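Local coordinates for carbon monoxide dehydrogenase (Thermococcus sp. AM4, PDB 6T7J), which catalyses the reversible oxidation of carbon monoxide to carbon dioxide, passing the electrons through iron-sulfur clusters, and is seen here with a nickel-free cluster C, at the interface of chains A and B. Numbering follows the deposited sequence. Chains: chain A/B, Carbon monoxide dehydrogenase.

Contact 1: the interface of chains A and B. Residues chain A 99, 102, 341-342, 365; chain B 202, 205, 208.
B:His202 reaches into a pocket of the other subunit, where its imidazole meets polar and apolar groups. CG opposite the backbone N (chi1 174°) extends the ring away from helix 193-203 into chain A. On the polar side, ND1 gives a hydrogen bond to the carboxylate oxygen OD2 of A:Asp102 at 2.9 Å. The oxygen uses its anti lone pair, the carboxylate stands nearly upright to the ring (80°), and the acceptor tilts from the imidazole plane. A:Gln342 CG lies at the ring edge, but its amide NE2, 3.2 Å from NE2 of B:His202, stands well above the plane, at best a poorly directed hydrogen bond. CE1 points edge-on at the centre of the A:Tyr341 ring, 3.8 Å above its plane. Apolar packing adds A:Ala99 CA, 3.5 Å from CD2 of B:His202, while CG1 of B:Val208 covers a face of the imidazole and touches A:Tyr341 CB. Ring rotation is likely to be limited by the A:Asp102 bond and the A:Tyr341 and B:Val208 packing. An alanine in place of B:His202 would probably leave A:Asp102 without its cross-subunit donor and open a gap against the A:Tyr341 face. The histidine comes from the end of helix 193-203, its pocket from helix 81-115 and the loops carrying A:Tyr341, A:Gln342 and A:Lys365.

Contact 2: the interface of chains A and B. Residues chain A 101-102, 105, 109, 194; chain B 194-195, 198.
The guanidinium groups of A:Arg105 and B:Arg195 lie almost parallel, their planes 13° apart, but shifted so that each covers the other's aliphatic chain. B:Arg195 CG sits over the centre of the A:Arg105 group, 3.5 Å above its plane, and A:Arg105 CD packs toward the rim of a face of B:Arg195. This is an interlocked arginine pair at the subunit interface of a nickel-iron-sulfur CO dehydrogenase of the prismane/CO dehydrogenase family. Around the edge of A:Arg105 lie A:Asp102 OD1, the carboxylate of A:Asp194 and the thiol sulfur of B:Cys198, the sulfur 3.5 Å from NH1.

Acidic partners from its own chain hold the A:Arg105 guanidinium in its orientation. NE and NH1 both bond A:Asp102 OD1, side-on, while NH2 gives A:Asp194 OD2 a nearly straight bond of 2.7 Å (174° at the hydrogen) to the syn lone pair. The bend at chi3 (-39°) turns the guanidinium toward these carboxylates, which are likely to offset its charge and ease the approach of a second arginine.

B:Arg195 instead runs extended from CG to NE across A:Arg105, carrying NH1 to a long salt bridge with A:Glu109 OE2 at 3.5 Å. Beside this pair the two copies of Asp194 approach each other near the two-fold axis, with A:Asp194 CB 3.6 Å from B:Asp194 CB; their carboxylates point apart, the OD2 atoms being 6.5 Å from each other.

Contact 3: the interface of chains A and B. Residues chain A 208-212; chain B 367-369.
Two loop segments pack together here: the turn leading into helix 212-242 of chain A, and the stretch B:His367 to B:Pro369 of chain B. The link between them is a backbone one, A:Ala210 N giving a hydrogen bond of 2.8 Å to the carbonyl O of B:His367. The next amide, A:Asp211 N, adds a weak bond to the same oxygen, while also donating to the carboxylate oxygen OD1 of A:Asp209 at 3.1 Å. That bond within chain A lets the aspartate side chain brace the turn and is likely to hold the two amides toward the partner carbonyl. With CG of A:Asp209 opposite the backbone N (chi1 -163°), OD1 reaches forward to the amide two residues on.

Apolar packing flanks the polar link. The CB atoms of A:Asp211 and B:His367 meet at 3.6 Å, so the histidine contributes its methylene here, its ring lying alongside A:Asp209 with the planes 44° apart. Across the turn, B:Pro369 lays CG against A:Asp211 CA at 3.7 Å, its ring crossing the aspartate side chain at a slant. In the fold, the chain A segment connects helix 193-203 to helix 212-242, beginning the latter at A:Pro212, and the chain B segment follows strand 358-361.

Contact 1: the interface of chains A and B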
# COMPACT_ATOMS: atom_id res chain seq x y z
N ALA A 99 -1.45 -6.84 5.99
CA ALA A 99 -1.72 -8.25 6.18
C ALA A 99 -2.36 -8.50 7.55
O ALA A 99 -3.40 -9.17 7.66
CB ALA A 99 -0.43 -9.06 6.04
N ASP A 102 -6.00 -7.10 7.60
CA ASP A 102 -7.01 -7.91 6.91
C ASP A 102 -7.32 -9.17 7.71
O ASP A 102 -8.49 -9.60 7.77
CB ASP A 102 -6.53 -8.26 5.51
CG ASP A 102 -7.29 -7.52 4.42
OD1 ASP A 102 -8.10 -6.63 4.76
OD2 ASP A 102 -7.08 -7.82 3.23
N TYR A 341 -4.30 -17.66 3.74
CA TYR A 341 -3.43 -16.64 3.16
C TYR A 341 -2.19 -16.45 4.03
O TYR A 341 -2.10 -16.97 5.14
CB TYR A 341 -4.17 -15.31 2.95
CG TYR A 341 -5.01 -14.82 4.11
CD1 TYR A 341 -4.49 -14.72 5.40
CD2 TYR A 341 -6.33 -14.43 3.91
CE1 TYR A 341 -5.26 -14.25 6.45
CE2 TYR A 341 -7.11 -13.96 4.95
CZ TYR A 341 -6.57 -13.88 6.22
OH TYR A 341 -7.35 -13.41 7.25
N GLN A 342 -1.24 -15.69 3.47
CA GLN A 342 -0.00 -15.26 4.12
C GLN A 342 1.02 -16.38 4.26
O GLN A 342 0.77 -17.39 4.92
CB GLN A 342 -0.30 -14.63 5.49
CG GLN A 342 -0.99 -13.28 5.39
CD GLN A 342 -1.43 -12.75 6.74
OE1 GLN A 342 -0.80 -13.03 7.76
NE2 GLN A 342 -2.52 -11.99 6.75
N LYS A 365 -8.94 -14.07 -0.99
CA LYS A 365 -7.71 -13.30 -1.12
C LYS A 365 -6.47 -14.18 -1.27
O LYS A 365 -5.37 -13.65 -1.44
CB LYS A 365 -7.54 -12.36 0.09
CG LYS A 365 -8.63 -11.31 0.20
CD LYS A 365 -8.36 -10.35 1.35
CE LYS A 365 -8.49 -11.05 2.70
NZ LYS A 365 -9.89 -11.45 3.00
N HIS B 202 -2.13 -6.24 1.04
CA HIS B 202 -2.15 -7.57 1.63
C HIS B 202 -2.01 -8.67 0.58
O HIS B 202 -1.28 -9.64 0.79
CB HIS B 202 -3.43 -7.77 2.44
CG HIS B 202 -3.61 -9.16 2.99
ND1 HIS B 202 -4.85 -9.74 3.15
CD2 HIS B 202 -2.70 -10.07 3.40
CE1 HIS B 202 -4.70 -10.96 3.64
NE2 HIS B 202 -3.40 -11.18 3.81
N HIS B 205 1.48 -9.18 -0.61
CA HIS B 205 2.37 -9.72 0.41
C HIS B 205 2.77 -11.15 0.04
O HIS B 205 2.03 -11.86 -0.65
CB HIS B 205 1.67 -9.70 1.77
CG HIS B 205 2.56 -10.03 2.93
ND1 HIS B 205 2.95 -11.32 3.23
CD2 HIS B 205 3.12 -9.24 3.88
CE1 HIS B 205 3.72 -11.30 4.31
NE2 HIS B 205 3.83 -10.05 4.72
N VAL B 208 0.34 -14.71 -0.40
CA VAL B 208 -1.09 -14.46 -0.28
C VAL B 208 -1.77 -14.75 -1.62
O VAL B 208 -2.18 -15.89 -1.87
CB VAL B 208 -1.37 -13.04 0.23
CG1 VAL B 208 -2.80 -12.94 0.74
CG2 VAL B 208 -0.41 -12.69 1.35

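Contact 2: the interface of chains A and B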
# COMPACT_ATOMS: atom_id res chain seq x y z
N SER A 101 -3.93 -6.39 9.37
CA SER A 101 -5.21 -5.71 9.45
C SER A 101 -6.31 -6.49 8.74
O SER A 101 -7.44 -6.54 9.23
CB SER A 101 -5.10 -4.31 8.85
OG SER A 101 -6.38 -3.85 8.48
N ASP A 102 -6.00 -7.10 7.60
CA ASP A 102 -7.01 -7.91 6.91
C ASP A 102 -7.32 -9.17 7.71
O ASP A 102 -8.49 -9.60 7.77
CB ASP A 102 -6.53 -8.26 5.51
CG ASP A 102 -7.29 -7.52 4.42
OD1 ASP A 102 -8.10 -6.63 4.76
OD2 ASP A 102 -7.08 -7.82 3.23
N ARG A 105 -9.58 -8.01 10.29
CA ARG A 105 -10.87 -7.65 9.71
C ARG A 105 -11.74 -8.87 9.49
O ARG A 105 -12.95 -8.83 9.74
CB ARG A 105 -10.65 -6.90 8.39
CG ARG A 105 -11.85 -6.07 7.94
CD ARG A 105 -11.74 -5.71 6.46
NE ARG A 105 -10.37 -5.39 6.07
CZ ARG A 105 -9.87 -4.16 6.04
NH1 ARG A 105 -8.61 -3.96 5.67
NH2 ARG A 105 -10.62 -3.12 6.39
N GLU A 109 -15.30 -9.56 11.28
CA GLU A 109 -16.52 -9.92 10.57
C GLU A 109 -17.20 -11.12 11.23
O GLU A 109 -18.41 -11.10 11.49
CB GLU A 109 -16.21 -10.21 9.11
CG GLU A 109 -15.88 -8.97 8.28
CD GLU A 109 -15.18 -9.30 6.97
OE1 GLU A 109 -15.30 -10.45 6.50
OE2 GLU A 109 -14.50 -8.40 6.42
N ASP A 194 -6.47 1.34 8.21
CA ASP A 194 -6.46 1.41 6.75
C ASP A 194 -6.01 2.78 6.27
O ASP A 194 -5.33 2.88 5.24
CB ASP A 194 -7.85 1.08 6.20
CG ASP A 194 -8.27 -0.35 6.50
OD1 ASP A 194 -7.43 -1.13 6.99
OD2 ASP A 194 -9.45 -0.69 6.24
N ASP B 194 -9.99 3.01 1.46
CA ASP B 194 -8.81 2.63 2.21
C ASP B 194 -8.73 1.12 2.39
O ASP B 194 -7.63 0.55 2.37
CB ASP B 194 -8.80 3.32 3.57
CG ASP B 194 -8.68 4.84 3.46
OD1 ASP B 194 -8.45 5.33 2.34
OD2 ASP B 194 -8.82 5.53 4.49
N ARG B 195 -9.88 0.45 2.52
CA ARG B 195 -9.87 -1.01 2.58
C ARG B 195 -9.37 -1.61 1.28
O ARG B 195 -8.64 -2.61 1.30
CB ARG B 195 -11.26 -1.54 2.91
CG ARG B 195 -11.30 -3.06 2.94
CD ARG B 195 -12.71 -3.61 2.87
NE ARG B 195 -12.71 -5.07 2.98
CZ ARG B 195 -13.79 -5.80 3.23
NH1 ARG B 195 -13.70 -7.12 3.32
NH2 ARG B 195 -14.97 -5.21 3.39
N CYS B 198 -5.58 -1.18 1.21
CA CYS B 198 -4.94 -2.08 2.17
C CYS B 198 -5.03 -3.53 1.72
O CYS B 198 -4.10 -4.31 1.93
CB CYS B 198 -5.57 -1.87 3.55
SG CYS B 198 -5.32 -3.21 4.71

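Contact 3: the interface of chains A and B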
# COMPACT_ATOMS: atom_id res chain seq x y z
N VAL A 208 5.98 13.04 -3.31
CA VAL A 208 5.19 13.37 -2.13
C VAL A 208 6.13 13.60 -0.94
O VAL A 208 6.60 14.72 -0.72
CB VAL A 208 4.12 12.31 -1.84
CG1 VAL A 208 3.07 12.86 -0.90
CG2 VAL A 208 3.46 11.88 -3.14
N ASP A 209 6.44 12.55 -0.18
CA ASP A 209 7.31 12.68 1.00
C ASP A 209 8.70 12.17 0.66
O ASP A 209 8.90 10.97 0.44
CB ASP A 209 6.73 11.94 2.20
CG ASP A 209 7.37 12.38 3.52
OD1 ASP A 209 8.42 13.06 3.49
OD2 ASP A 209 6.82 12.04 4.59
N ALA A 210 9.67 13.09 0.62
CA ALA A 210 11.06 12.75 0.34
C ALA A 210 11.96 12.80 1.57
O ALA A 210 13.14 12.43 1.46
CB ALA A 210 11.63 13.69 -0.74
N ASP A 211 11.45 13.24 2.71
CA ASP A 211 12.26 13.33 3.92
C ASP A 211 12.29 11.98 4.63
O ASP A 211 11.23 11.42 4.92
CB ASP A 211 11.69 14.40 4.86
CG ASP A 211 12.65 14.79 5.97
OD1 ASP A 211 13.16 13.89 6.68
OD2 ASP A 211 12.91 16.00 6.15
N PRO A 212 13.47 11.43 4.92
CA PRO A 212 13.52 10.13 5.61
C PRO A 212 12.91 10.17 6.99
O PRO A 212 12.30 9.18 7.42
CB PRO A 212 15.02 9.81 5.66
CG PRO A 212 15.67 10.76 4.69
CD PRO A 212 14.81 11.98 4.67
N HIS B 367 7.14 16.53 2.73
CA HIS B 367 8.39 17.10 3.21
C HIS B 367 9.50 16.83 2.20
O HIS B 367 9.56 15.74 1.61
CB HIS B 367 8.78 16.52 4.57
CG HIS B 367 7.80 16.83 5.66
ND1 HIS B 367 7.86 17.99 6.41
CD2 HIS B 367 6.74 16.13 6.13
CE1 HIS B 367 6.87 17.98 7.30
NE2 HIS B 367 6.18 16.87 7.14
N ILE B 368 10.36 17.83 1.98
CA ILE B 368 11.51 17.70 1.11
C ILE B 368 12.71 18.30 1.86
O ILE B 368 12.68 19.49 2.19
CB ILE B 368 11.32 18.40 -0.24
CG1 ILE B 368 9.99 18.00 -0.87
CG2 ILE B 368 12.47 18.07 -1.18
CD1 ILE B 368 9.53 18.93 -1.98
N PRO B 369 13.75 17.53 2.15
CA PRO B 369 14.90 18.08 2.88
C PRO B 369 15.54 19.24 2.13
O PRO B 369 15.77 19.17 0.93
CB PRO B 369 15.85 16.88 3.00
CG PRO B 369 14.96 15.68 2.90
CD PRO B 369 13.88 16.08 1.93

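Contacts 1 and 2 are neighbours, the centres of their C-alpha atoms about 11 Å apart, and they share A:Asp102, whose OD2 serves contact 1 while OD1 serves contact 2. Both join helix 81-115 of chain A to helix 193-203 of chain B. Contact 3 lies farther off, about 29 Å from contact 1 and 27 Å from contact 2, and draws on loops. Its chain roles are reversed: Val208 enters from chain B in contact 1 and from chain A in contact 3. Two-fold symmetry repeats each contact, so the patches and their twins together spread the hold between the subunits over a wide stretch of the interface.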